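Local coordinates for protein MS5a (Brassica napus, PDB 6L77) that is of unknown molecular function but is linked to meiosis, and probably enhances papain in a non-canonical way through its cystatin-like folds, at residues Leu22-Met27 with Phe83-Ser88; Asn26-Thr31 with Lys181-Val186; Asn32-Lys37 with Glu59-Ser64; Asn53-Ala58 with Phe66-Thr71. All blocks are in the same frame, centred on the assembly; numbering follows the deposited sequence.

Contact 1: residues Leu22-Met27 with Phe83-Ser88; sequences LHRYNM and FTCYIS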
loop_
_atom_site.group_PDB
_atom_site.type_symbol
_atom_site.label_atom_id
_atom_site.label_comp_id
_atom_site.label_asym_id
_atom_site.label_seq_id
_atom_site.Cartn_x
_atom_site.Cartn_y
_atom_site.Cartn_z
ATOM N N LEU A 22 6.225 6.741 4.443
ATOM C CA LEU A 22 5.504 7.929 4.892
ATOM C C LEU A 22 4.077 7.588 5.298
ATOM O O LEU A 22 3.543 8.174 6.248
ATOM C CB LEU A 22 5.513 8.987 3.792
ATOM C CG LEU A 22 6.894 9.610 3.553
ATOM C CD1 LEU A 22 6.804 10.525 2.383
ATOM C CD2 LEU A 22 7.335 10.391 4.785
ATOM N N HIS A 23 3.453 6.638 4.587
ATOM C CA HIS A 23 2.117 6.148 4.937
ATOM C C HIS A 23 2.093 5.559 6.348
ATOM O O HIS A 23 1.202 5.863 7.151
ATOM C CB HIS A 23 1.702 5.113 3.873
ATOM C CG HIS A 23 0.608 4.172 4.278
ATOM N ND1 HIS A 23 -0.592 4.587 4.820
ATOM C CD2 HIS A 23 0.516 2.824 4.153
ATOM C CE1 HIS A 23 -1.363 3.531 5.037
ATOM N NE2 HIS A 23 -0.714 2.449 4.636
ATOM N N ARG A 24 3.054 4.699 6.665
ATOM C CA ARG A 24 3.101 4.094 7.996
ATOM C C ARG A 24 3.267 5.161 9.069
ATOM O O ARG A 24 2.510 5.198 10.049
ATOM C CB ARG A 24 4.245 3.069 8.054
ATOM C CG ARG A 24 4.515 2.488 9.450
ATOM C CD ARG A 24 5.542 1.369 9.404
ATOM N NE ARG A 24 5.772 0.782 10.730
ATOM C CZ ARG A 24 6.716 1.183 11.573
ATOM N NH1 ARG A 24 7.538 2.166 11.237
ATOM N NH2 ARG A 24 6.852 0.591 12.751
ATOM N N TYR A 25 4.224 6.070 8.872
ATOM C CA TYR A 25 4.454 7.147 9.838
ATOM C C TYR A 25 3.230 8.045 9.983
ATOM O O TYR A 25 2.774 8.321 11.098
ATOM C CB TYR A 25 5.663 7.983 9.407
ATOM C CG TYR A 25 6.031 9.050 10.399
ATOM C CD1 TYR A 25 6.833 8.754 11.501
ATOM C CD2 TYR A 25 5.579 10.358 10.238
ATOM C CE1 TYR A 25 7.177 9.739 12.419
ATOM C CE2 TYR A 25 5.916 11.347 11.151
ATOM C CZ TYR A 25 6.715 11.028 12.235
ATOM O OH TYR A 25 7.059 12.004 13.144
ATOM N N ASN A 26 2.699 8.529 8.861
ATOM C CA ASN A 26 1.573 9.463 8.917
ATOM C C ASN A 26 0.374 8.848 9.619
ATOM O O ASN A 26 -0.337 9.532 10.366
ATOM C CB ASN A 26 1.161 9.898 7.512
ATOM C CG ASN A 26 2.097 10.918 6.921
ATOM O OD1 ASN A 26 2.732 11.696 7.644
ATOM N ND2 ASN A 26 2.176 10.940 5.594
HETATM N N MSE A 27 0.128 7.567 9.396
HETATM C CA MSE A 27 -1.033 6.930 9.993
HETATM C C MSE A 27 -0.849 6.750 11.483
HETATM O O MSE A 27 -1.781 6.925 12.257
HETATM C CB MSE A 27 -1.312 5.593 9.313
HETATM C CG MSE A 27 -1.677 5.756 7.854
HETATM SE SE MSE A 27 -3.607 5.768 7.604
HETATM C CE MSE A 27 -3.858 3.962 8.274
ATOM N N PHE A 83 5.962 -7.623 0.908
ATOM C CA PHE A 83 7.059 -6.906 1.557
ATOM C C PHE A 83 6.631 -6.437 2.940
ATOM O O PHE A 83 5.443 -6.387 3.251
ATOM C CB PHE A 83 7.524 -5.713 0.712
ATOM C CG PHE A 83 6.476 -4.626 0.543
ATOM C CD1 PHE A 83 6.287 -3.661 1.518
ATOM C CD2 PHE A 83 5.709 -4.566 -0.609
ATOM C CE1 PHE A 83 5.336 -2.665 1.349
ATOM C CE2 PHE A 83 4.760 -3.576 -0.783
ATOM C CZ PHE A 83 4.574 -2.630 0.197
ATOM N N THR A 84 7.620 -6.060 3.753
ATOM C CA THR A 84 7.385 -5.548 5.099
ATOM C C THR A 84 8.146 -4.244 5.288
ATOM O O THR A 84 9.351 -4.181 5.009
ATOM C CB THR A 84 7.840 -6.558 6.167
ATOM O OG1 THR A 84 7.123 -7.788 6.005
ATOM C CG2 THR A 84 7.587 -6.005 7.583
ATOM N N CYS A 85 7.448 -3.211 5.776
ATOM C CA CYS A 85 8.076 -1.947 6.169
ATOM C C CYS A 85 8.339 -1.980 7.672
ATOM O O CYS A 85 7.397 -2.020 8.473
ATOM C CB CYS A 85 7.201 -0.750 5.791
ATOM S SG CYS A 85 7.897 0.849 6.314
ATOM N N TYR A 86 9.619 -1.955 8.053
ATOM C CA TYR A 86 10.044 -2.115 9.443
ATOM C C TYR A 86 10.358 -0.802 10.142
ATOM O O TYR A 86 10.178 -0.697 11.356
ATOM C CB TYR A 86 11.301 -2.995 9.523
ATOM C CG TYR A 86 11.058 -4.442 9.202
ATOM C CD1 TYR A 86 10.555 -5.312 10.167
ATOM C CD2 TYR A 86 11.346 -4.952 7.939
ATOM C CE1 TYR A 86 10.336 -6.654 9.884
ATOM C CE2 TYR A 86 11.124 -6.293 7.645
ATOM C CZ TYR A 86 10.621 -7.138 8.625
ATOM O OH TYR A 86 10.401 -8.468 8.332
ATOM N N ILE A 87 10.860 0.176 9.407
ATOM C CA ILE A 87 11.320 1.449 9.955
ATOM C C ILE A 87 10.755 2.532 9.067
ATOM O O ILE A 87 10.770 2.392 7.842
ATOM C CB ILE A 87 12.866 1.540 9.970
ATOM C CG1 ILE A 87 13.479 0.411 10.805
ATOM C CG2 ILE A 87 13.336 2.925 10.425
ATOM C CD1 ILE A 87 13.549 0.698 12.284
ATOM N N SER A 88 10.276 3.625 9.670
ATOM C CA SER A 88 9.795 4.752 8.870
ATOM C C SER A 88 9.707 5.933 9.843
ATOM O O SER A 88 8.723 6.071 10.567
ATOM C CB SER A 88 8.453 4.466 8.215
ATOM O OG SER A 88 7.439 4.249 9.197
HETATM O O HOH W 1 9.878 3.461 12.530
HETATM O O HOH W 2 9.745 0.596 13.561
#

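Contact 2: residues Asn26-Thr31 with Lys181-Val186; sequences NMLEGT and KSLRNV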
loop_
_atom_site.group_PDB
_atom_site.type_symbol
_atom_site.label_atom_id
_atom_site.label_comp_id
_atom_site.label_asym_id
_atom_site.label_seq_id
_atom_site.Cartn_x
_atom_site.Cartn_y
_atom_site.Cartn_z
ATOM N N ASN A 26 2.699 8.529 8.861
ATOM C CA ASN A 26 1.573 9.463 8.917
ATOM C C ASN A 26 0.374 8.848 9.619
ATOM O O ASN A 26 -0.337 9.532 10.366
ATOM C CB ASN A 26 1.161 9.898 7.512
ATOM C CG ASN A 26 2.097 10.918 6.921
ATOM O OD1 ASN A 26 2.732 11.696 7.644
ATOM N ND2 ASN A 26 2.176 10.940 5.594
HETATM N N MSE A 27 0.128 7.567 9.396
HETATM C CA MSE A 27 -1.033 6.930 9.993
HETATM C C MSE A 27 -0.849 6.750 11.483
HETATM O O MSE A 27 -1.781 6.925 12.257
HETATM C CB MSE A 27 -1.312 5.593 9.313
HETATM C CG MSE A 27 -1.677 5.756 7.854
HETATM SE SE MSE A 27 -3.607 5.768 7.604
HETATM C CE MSE A 27 -3.858 3.962 8.274
ATOM N N LEU A 28 0.366 6.402 11.890
ATOM C CA LEU A 28 0.623 6.180 13.307
ATOM C C LEU A 28 0.691 7.489 14.077
ATOM O O LEU A 28 0.305 7.547 15.252
ATOM C CB LEU A 28 1.928 5.413 13.469
ATOM C CG LEU A 28 1.860 3.934 13.119
ATOM C CD1 LEU A 28 3.259 3.346 13.046
ATOM C CD2 LEU A 28 1.018 3.214 14.153
ATOM N N GLU A 29 1.190 8.543 13.445
ATOM C CA GLU A 29 1.442 9.804 14.124
ATOM C C GLU A 29 0.358 10.844 13.879
ATOM O O GLU A 29 0.362 11.885 14.542
ATOM C CB GLU A 29 2.794 10.369 13.675
ATOM C CG GLU A 29 3.962 9.482 14.030
ATOM C CD GLU A 29 4.047 9.223 15.517
ATOM O OE1 GLU A 29 4.120 8.045 15.915
ATOM O OE2 GLU A 29 4.022 10.203 16.286
ATOM N N GLY A 30 -0.563 10.598 12.956
ATOM C CA GLY A 30 -1.558 11.602 12.627
ATOM C C GLY A 30 -0.992 12.812 11.920
ATOM O O GLY A 30 -1.479 13.926 12.122
ATOM N N THR A 31 0.016 12.623 11.081
ATOM C CA THR A 31 0.721 13.716 10.427
ATOM C C THR A 31 0.441 13.703 8.928
ATOM O O THR A 31 -0.250 12.827 8.397
ATOM C CB THR A 31 2.225 13.619 10.698
ATOM O OG1 THR A 31 2.690 12.301 10.357
ATOM C CG2 THR A 31 2.529 13.886 12.167
ATOM N N LYS A 181 -8.758 5.217 8.800
ATOM C CA LYS A 181 -7.785 6.136 9.384
ATOM C C LYS A 181 -6.810 5.496 10.366
ATOM O O LYS A 181 -5.804 6.125 10.697
ATOM C CB LYS A 181 -8.505 7.297 10.101
ATOM C CG LYS A 181 -9.287 8.232 9.184
ATOM C CD LYS A 181 -9.866 9.410 9.973
ATOM C CE LYS A 181 -10.946 10.143 9.192
ATOM N NZ LYS A 181 -10.423 10.840 7.992
ATOM N N SER A 182 -7.079 4.298 10.870
ATOM C CA SER A 182 -6.178 3.674 11.826
ATOM C C SER A 182 -5.357 2.586 11.148
ATOM O O SER A 182 -5.852 1.867 10.277
ATOM C CB SER A 182 -6.935 3.081 13.009
ATOM O OG SER A 182 -7.488 1.832 12.675
ATOM N N LEU A 183 -4.106 2.447 11.582
ATOM C CA LEU A 183 -3.189 1.456 11.003
ATOM C C LEU A 183 -3.459 0.099 11.651
ATOM O O LEU A 183 -2.772 -0.348 12.572
ATOM C CB LEU A 183 -1.746 1.908 11.189
ATOM C CG LEU A 183 -0.755 1.084 10.368
ATOM C CD1 LEU A 183 -1.028 1.336 8.906
ATOM C CD2 LEU A 183 0.674 1.474 10.750
ATOM N N ARG A 184 -4.502 -0.566 11.161
ATOM C CA ARG A 184 -4.931 -1.857 11.661
ATOM C C ARG A 184 -4.969 -2.871 10.521
ATOM O O ARG A 184 -4.854 -2.513 9.346
ATOM C CB ARG A 184 -6.320 -1.748 12.321
ATOM C CG ARG A 184 -7.385 -1.131 11.414
ATOM C CD ARG A 184 -8.778 -1.766 11.629
ATOM N NE ARG A 184 -8.750 -3.199 11.349
ATOM C CZ ARG A 184 -9.149 -4.152 12.189
ATOM N NH1 ARG A 184 -9.051 -5.430 11.826
ATOM N NH2 ARG A 184 -9.655 -3.828 13.380
ATOM N N ASN A 185 -5.172 -4.146 10.876
ATOM C CA ASN A 185 -5.254 -5.204 9.865
ATOM C C ASN A 185 -6.454 -4.973 8.951
ATOM O O ASN A 185 -7.571 -4.777 9.424
ATOM C CB ASN A 185 -5.365 -6.569 10.533
ATOM C CG ASN A 185 -4.088 -6.974 11.239
ATOM O OD1 ASN A 185 -3.087 -6.262 11.174
ATOM N ND2 ASN A 185 -4.120 -8.110 11.924
ATOM N N VAL A 186 -6.221 -4.974 7.636
ATOM C CA VAL A 186 -7.302 -4.833 6.664
ATOM C C VAL A 186 -7.029 -5.729 5.467
ATOM O O VAL A 186 -5.878 -6.055 5.153
ATOM C CB VAL A 186 -7.501 -3.375 6.175
ATOM C CG1 VAL A 186 -8.044 -2.459 7.291
ATOM C CG2 VAL A 186 -6.205 -2.817 5.602
HETATM O O HOH W 3 -3.150 4.412 13.418
HETATM O O HOH W 4 -3.965 8.295 11.552
#

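Contact 3: residues Asn32-Lys37 with Glu59-Ser64; sequences NLYLHK and EDPATS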
loop_
_atom_site.group_PDB
_atom_site.type_symbol
_atom_site.label_atom_id
_atom_site.label_comp_id
_atom_site.label_asym_id
_atom_site.label_seq_id
_atom_site.Cartn_x
_atom_site.Cartn_y
_atom_site.Cartn_z
ATOM N N ASN A 32 0.993 14.713 8.234
ATOM C CA ASN A 32 0.820 14.884 6.787
ATOM C C ASN A 32 2.178 15.239 6.185
ATOM O O ASN A 32 2.407 16.354 5.704
ATOM C CB ASN A 32 -0.219 15.959 6.460
ATOM C CG ASN A 32 -1.624 15.493 6.727
ATOM O OD1 ASN A 32 -2.242 14.857 5.881
ATOM N ND2 ASN A 32 -2.119 15.764 7.921
ATOM N N LEU A 33 3.108 14.290 6.248
ATOM C CA LEU A 33 4.391 14.460 5.588
ATOM C C LEU A 33 4.288 13.955 4.156
ATOM O O LEU A 33 3.721 12.887 3.902
ATOM C CB LEU A 33 5.499 13.695 6.316
ATOM C CG LEU A 33 5.805 14.076 7.761
ATOM C CD1 LEU A 33 7.037 13.284 8.189
ATOM C CD2 LEU A 33 6.055 15.564 7.887
ATOM N N TYR A 34 4.850 14.722 3.229
ATOM C CA TYR A 34 4.803 14.387 1.814
ATOM C C TYR A 34 6.212 14.153 1.290
ATOM O O TYR A 34 7.171 14.790 1.732
ATOM C CB TYR A 34 4.134 15.500 1.000
ATOM C CG TYR A 34 2.733 15.805 1.457
ATOM C CD1 TYR A 34 1.707 14.879 1.282
ATOM C CD2 TYR A 34 2.433 17.014 2.066
ATOM C CE1 TYR A 34 0.407 15.160 1.712
ATOM C CE2 TYR A 34 1.130 17.302 2.495
ATOM C CZ TYR A 34 0.136 16.377 2.308
ATOM O OH TYR A 34 -1.144 16.673 2.733
ATOM N N LEU A 35 6.329 13.240 0.331
ATOM C CA LEU A 35 7.636 12.948 -0.239
ATOM C C LEU A 35 8.124 14.140 -1.051
ATOM O O LEU A 35 7.436 14.621 -1.958
ATOM C CB LEU A 35 7.564 11.693 -1.114
ATOM C CG LEU A 35 8.845 11.359 -1.870
ATOM C CD1 LEU A 35 9.986 11.060 -0.878
ATOM C CD2 LEU A 35 8.614 10.175 -2.820
ATOM N N HIS A 36 9.317 14.626 -0.724
ATOM C CA HIS A 36 9.934 15.684 -1.506
ATOM C C HIS A 36 10.961 15.129 -2.485
ATOM O O HIS A 36 10.894 15.417 -3.681
ATOM C CB HIS A 36 10.579 16.718 -0.573
ATOM C CG HIS A 36 11.364 17.775 -1.289
ATOM N ND1 HIS A 36 10.778 18.714 -2.111
ATOM C CD2 HIS A 36 12.689 18.047 -1.291
ATOM C CE1 HIS A 36 11.711 19.516 -2.595
ATOM N NE2 HIS A 36 12.881 19.128 -2.120
ATOM N N LYS A 37 11.915 14.334 -2.004
ATOM C CA LYS A 37 12.866 13.692 -2.901
ATOM C C LYS A 37 13.499 12.511 -2.183
ATOM O O LYS A 37 13.474 12.423 -0.955
ATOM C CB LYS A 37 13.959 14.662 -3.363
ATOM C CG LYS A 37 14.912 15.063 -2.258
ATOM C CD LYS A 37 15.930 16.108 -2.720
ATOM C CE LYS A 37 16.836 15.580 -3.812
ATOM N NZ LYS A 37 17.838 14.612 -3.287
ATOM N N GLU A 59 8.456 16.765 3.040
ATOM C CA GLU A 59 8.013 18.132 3.278
ATOM C C GLU A 59 6.889 18.126 4.310
ATOM O O GLU A 59 5.968 17.300 4.245
ATOM C CB GLU A 59 7.536 18.810 1.984
ATOM C CG GLU A 59 7.092 20.261 2.235
ATOM C CD GLU A 59 6.816 21.074 0.963
ATOM O OE1 GLU A 59 6.861 20.526 -0.162
ATOM O OE2 GLU A 59 6.565 22.286 1.104
ATOM N N ASP A 60 6.968 19.063 5.261
ATOM C CA ASP A 60 5.939 19.265 6.280
ATOM C C ASP A 60 5.373 20.670 6.103
ATOM O O ASP A 60 5.924 21.641 6.641
ATOM C CB ASP A 60 6.515 19.083 7.686
ATOM C CG ASP A 60 5.536 19.491 8.787
ATOM O OD1 ASP A 60 4.319 19.609 8.517
ATOM O OD2 ASP A 60 6.000 19.725 9.924
ATOM N N PRO A 61 4.278 20.822 5.361
ATOM C CA PRO A 61 3.765 22.173 5.081
ATOM C C PRO A 61 3.272 22.903 6.315
ATOM O O PRO A 61 3.140 24.130 6.269
ATOM C CB PRO A 61 2.615 21.913 4.095
ATOM C CG PRO A 61 2.992 20.581 3.426
ATOM C CD PRO A 61 3.603 19.784 4.558
ATOM N N ALA A 62 2.979 22.185 7.407
ATOM C CA ALA A 62 2.494 22.863 8.608
ATOM C C ALA A 62 3.570 23.741 9.229
ATOM O O ALA A 62 3.244 24.750 9.856
ATOM C CB ALA A 62 1.979 21.840 9.619
ATOM N N THR A 63 4.852 23.380 9.069
ATOM C CA THR A 63 5.955 24.201 9.556
ATOM C C THR A 63 6.880 24.684 8.450
ATOM O O THR A 63 7.874 25.357 8.751
ATOM C CB THR A 63 6.786 23.429 10.594
ATOM O OG1 THR A 63 7.429 22.329 9.951
ATOM C CG2 THR A 63 5.884 22.893 11.694
ATOM N N SER A 64 6.589 24.362 7.180
ATOM C CA SER A 64 7.474 24.699 6.058
ATOM C C SER A 64 8.880 24.166 6.293
ATOM O O SER A 64 9.884 24.844 6.031
ATOM C CB SER A 64 7.510 26.208 5.802
ATOM O OG SER A 64 6.189 26.710 5.701
HETATM O O HOH W 5 2.306 18.539 7.581
HETATM O O HOH W 6 7.996 18.896 -2.093
#

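Contact 4: residues Asn53-Ala58 with Phe66-Thr71; sequences NITLIA and FVVFET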
loop_
_atom_site.group_PDB
_atom_site.type_symbol
_atom_site.label_atom_id
_atom_site.label_comp_id
_atom_site.label_asym_id
_atom_site.label_seq_id
_atom_site.Cartn_x
_atom_site.Cartn_y
_atom_site.Cartn_z
ATOM N N ASN A 53 17.100 0.280 2.203
ATOM C CA ASN A 53 17.256 1.271 3.264
ATOM C C ASN A 53 17.296 2.606 2.548
ATOM O O ASN A 53 18.283 2.918 1.877
ATOM C CB ASN A 53 18.520 1.011 4.083
ATOM C CG ASN A 53 18.857 2.146 5.059
ATOM O OD1 ASN A 53 18.025 2.997 5.379
ATOM N ND2 ASN A 53 20.098 2.159 5.529
ATOM N N ILE A 54 16.211 3.371 2.661
ATOM C CA ILE A 54 15.987 4.557 1.847
ATOM C C ILE A 54 16.071 5.778 2.751
ATOM O O ILE A 54 15.421 5.828 3.804
ATOM C CB ILE A 54 14.616 4.506 1.149
ATOM C CG1 ILE A 54 14.503 3.255 0.293
ATOM C CG2 ILE A 54 14.371 5.782 0.323
ATOM C CD1 ILE A 54 13.037 2.940 -0.099
ATOM N N THR A 55 16.862 6.757 2.335
ATOM C CA THR A 55 16.927 8.051 2.993
ATOM C C THR A 55 16.203 9.051 2.103
ATOM O O THR A 55 16.588 9.255 0.947
ATOM C CB THR A 55 18.379 8.471 3.224
ATOM O OG1 THR A 55 19.048 7.462 3.995
ATOM C CG2 THR A 55 18.438 9.821 3.953
ATOM N N LEU A 56 15.144 9.655 2.625
ATOM C CA LEU A 56 14.328 10.551 1.820
ATOM C C LEU A 56 14.120 11.856 2.573
ATOM O O LEU A 56 14.316 11.931 3.787
ATOM C CB LEU A 56 12.972 9.922 1.481
ATOM C CG LEU A 56 12.173 9.480 2.710
ATOM C CD1 LEU A 56 10.801 10.111 2.694
ATOM C CD2 LEU A 56 12.066 7.956 2.833
ATOM N N ILE A 57 13.728 12.884 1.824
ATOM C CA ILE A 57 13.352 14.174 2.383
ATOM C C ILE A 57 11.841 14.271 2.286
ATOM O O ILE A 57 11.277 14.082 1.203
ATOM C CB ILE A 57 14.019 15.344 1.638
ATOM C CG1 ILE A 57 15.534 15.125 1.543
ATOM C CG2 ILE A 57 13.676 16.654 2.323
ATOM C CD1 ILE A 57 16.193 14.892 2.875
ATOM N N ALA A 58 11.190 14.514 3.419
ATOM C CA ALA A 58 9.756 14.761 3.458
ATOM C C ALA A 58 9.501 16.244 3.678
ATOM O O ALA A 58 10.239 16.904 4.418
ATOM C CB ALA A 58 9.082 13.953 4.569
ATOM N N PHE A 66 11.656 20.769 5.928
ATOM C CA PHE A 66 12.010 19.572 5.183
ATOM C C PHE A 66 12.747 18.659 6.140
ATOM O O PHE A 66 13.730 19.076 6.764
ATOM C CB PHE A 66 12.841 19.922 3.949
ATOM C CG PHE A 66 12.035 20.602 2.897
ATOM C CD1 PHE A 66 11.758 21.958 2.992
ATOM C CD2 PHE A 66 11.469 19.880 1.869
ATOM C CE1 PHE A 66 10.968 22.585 2.042
ATOM C CE2 PHE A 66 10.679 20.500 0.915
ATOM C CZ PHE A 66 10.431 21.852 1.001
ATOM N N VAL A 67 12.253 17.434 6.273
ATOM C CA VAL A 67 12.674 16.501 7.312
ATOM C C VAL A 67 13.330 15.296 6.645
ATOM O O VAL A 67 12.706 14.627 5.812
ATOM C CB VAL A 67 11.470 16.074 8.158
ATOM C CG1 VAL A 67 11.883 15.084 9.258
ATOM C CG2 VAL A 67 10.760 17.323 8.737
ATOM N N VAL A 68 14.578 15.006 7.007
ATOM C CA VAL A 68 15.189 13.802 6.471
ATOM C C VAL A 68 14.632 12.602 7.227
ATOM O O VAL A 68 14.457 12.616 8.455
ATOM C CB VAL A 68 16.728 13.896 6.508
ATOM C CG1 VAL A 68 17.238 14.202 7.907
ATOM C CG2 VAL A 68 17.359 12.627 5.919
ATOM N N PHE A 69 14.338 11.558 6.474
ATOM C CA PHE A 69 13.454 10.484 6.886
ATOM C C PHE A 69 14.072 9.174 6.413
ATOM O O PHE A 69 14.599 9.118 5.299
ATOM C CB PHE A 69 12.083 10.728 6.240
ATOM C CG PHE A 69 10.970 9.891 6.781
ATOM C CD1 PHE A 69 10.214 10.345 7.843
ATOM C CD2 PHE A 69 10.640 8.681 6.186
ATOM C CE1 PHE A 69 9.165 9.602 8.334
ATOM C CE2 PHE A 69 9.590 7.915 6.665
ATOM C CZ PHE A 69 8.844 8.378 7.741
ATOM N N GLU A 70 14.020 8.136 7.253
ATOM C CA GLU A 70 14.549 6.817 6.910
ATOM C C GLU A 70 13.400 5.819 6.781
ATOM O O GLU A 70 12.495 5.804 7.622
ATOM C CB GLU A 70 15.546 6.362 7.977
ATOM C CG GLU A 70 16.059 4.956 7.821
ATOM C CD GLU A 70 17.129 4.636 8.847
ATOM O OE1 GLU A 70 17.147 5.292 9.909
ATOM O OE2 GLU A 70 17.957 3.741 8.587
ATOM N N THR A 71 13.413 5.018 5.713
ATOM C CA THR A 71 12.448 3.932 5.524
ATOM C C THR A 71 13.224 2.659 5.221
ATOM O O THR A 71 14.112 2.677 4.363
ATOM C CB THR A 71 11.470 4.225 4.359
ATOM O OG1 THR A 71 10.672 5.387 4.653
ATOM C CG2 THR A 71 10.526 3.054 4.138
#

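Contact 1: residues Leu22-Met27 with Phe83-Ser88
Arg24 and Ser88 bury most of the surface here, and their meeting illustrates how a long polar chain can join a helix to a sheet. Arg24 leaves the helix with CG anti to the backbone N (chi1 173°) and runs extended as far as NE. The hydroxyl of Ser88 lies close to that stem, its OG 3.4 Å from Arg24 CG, and Arg24 CD lies 3.9 Å from Cys85 SG. Arg24 NH1 donates a hydrogen bond of 2.9 Å to Ser88 OG, which lies 12° out of the guanidinium plane. Tyr86 O sits over one face of this group, offset toward the rim, 3.8 Å from Arg24 NH2. One water accepts from both Arg24 NH1 and Ser88 N; a second links Arg24 NH2 to Tyr86 O. Arg24 NE donates a hydrogen bond to His217 O, outside the two segments. Next to this, Tyr25 CD1 packs at 3.4 Å from Ser88 O. An alanine in place of Arg24 would probably leave Ser88 OG and His217 O without this donor and open a gap beside Cys85 SG. Such packing of helix 12-29 over the antiparallel sheet, crossing the local strand at 66°, is characteristic of the cystatin-like fold.

Contact 2: residues Asn26-Thr31 with Lys181-Val186
Met27 O is gripped by two waters, and each carries the link across to the segment 181-186. One gives a hydrogen to Met27 O at 2.7 Å and another to Lys181 O; the second also donates to Met27 O but accepts from Leu183 N, 2.9 Å away. No direct hydrogen bond joins the segments, so the polar side of this contact is made by water alone, a useful example of how a helix end can be tied to a loop. The apolar side is carried by three residues. Met27, modelled as selenomethionine, is bent at chi2 and chi3, and the chi3 of -62° brings CE beside the loop backbone, where it approaches Ser182 O at 3.5 Å. The same methyl lies 3.9 Å from Leu183 CD1. Leu183 offers its other methyl to the next residue of the helix: Leu28 CG meets Leu183 CD2 at 3.6 Å, and the two side chains cross obliquely. The backbone bends sharply at Leu183, the centre of an inverse gamma turn closed by a weak bond from Arg184 N to Ser182 O. On the helix side, Gly30 leaves helical geometry with positive phi, and Thr31 OG1 donates a hydrogen bond of 2.8 Å to Asn26 OD1, in the carbonyl plane on a lone pair. The contact thus sets the C-terminal end of helix 12-29 against the loop between helix 176-181 and strand 186-195, with Leu183 also touching Arg210 and Val212 of strand 201-212.

Contact 3: residues Asn32-Lys37 with Glu59-Ser64
Tyr34 turns its CG anti to its carbonyl carbon (chi1 -58°), and a chi2 of -68° presents an edge of the ring to Pro61. Pro61 CG lies near the ring plane, 3.9 Å from Tyr34 CD2, and the two side chains cross at about a right angle. The backbones form an antiparallel hydrogen-bonded pair: Tyr34 N donates to Glu59 O at 3.0 Å, and Glu59 N returns a bond of 2.7 Å to Tyr34 O. Leu33 reaches the same strand end with a methyl, its CD2 3.6 Å from Asp60 CB. Glu59 holds CG anti to its backbone N and stays extended beyond it, carrying the carboxylate to a water that joins Glu59 OE1 to His36 ND1 and lies in the imidazole plane. Another water donates to both Asn32 O and Asp60 OD1. Asp60 also shapes the exit from its strand, since Ala62 N bonds to Asp60 OD1 from above the carboxylate plane, closing an Asx turn. Here, as an example of a hairpin's open end, pairing gives way to a turn. At the surface, strand 34-45, outermost in this chain's sheet, begins beside the end of strand 49-60; His36 and Lys37 form a classic bulge opposite Ile57, and Leu33 packs back on Tyr25 of helix 12-29.

Contact 4: residues Asn53-Ala58 with Phe66-Thr71
Leu56 and Phe69 lie side by side and point the same way from neighbouring strands, a good example of a hydrogen-bonded antiparallel pair whose side chains share one face. Leu56 holds CG between the backbone N and the carbonyl carbon (chi1 56°), which places Leu56 CG 3.7 Å from Phe69 CB. Beyond it, Leu56 CD2 reaches the edge of the aromatic ring, 3.7 Å from Phe69 CD2, and lies 3.4 Å from Thr71 OG1, a buried hydroxyl with no polar partner in the model. An alanine in place of Leu56 would probably open a gap at the edge of the Phe69 ring and beside Thr71 OG1. On the other face, Ile57 CD1 rests 3.8 Å from Val68 CB, while Thr55 and Val68 meet through their CG2 methyls at 3.6 Å. Ile57 also crosses Phe66 at about a right angle, with Ile57 CG2 near the ring plane and 3.7 Å from Phe66 CB. Six backbone bonds fix the register; that from Leu56 N to Phe69 O is nearly straight (175°), whereas the bond from Phe69 N to Leu56 O is bent (139°). The hairpin of strands 49-60 and 65-75 lies between strands 34-45 and 82-88, and Ile54, Leu56 and Phe69 pack against helix 12-29.

How the contacts relate
Followed from the N terminus, the chain illustrates how a helix and a sheet are tied together by contacts both near and far along the chain. Helix 12-29 opens two contacts from overlapping residues: contact 1 closes a loop of 55 residues on strand 82-88, and contact 2 one of 149 on the loop after helix 176-181. Contacts 3 and 4 fall within both loops and close 21 and 7 residues, each in a hairpin. They cross, because 53-58 comes before 59-64 and 66-71 after it; strand 49-60 serves both and so joins the two hairpins. Phe69 of contact 4 packs on Tyr25 and Ser88 of contact 1, while Asn26 probably bonds to Leu33 of contact 3.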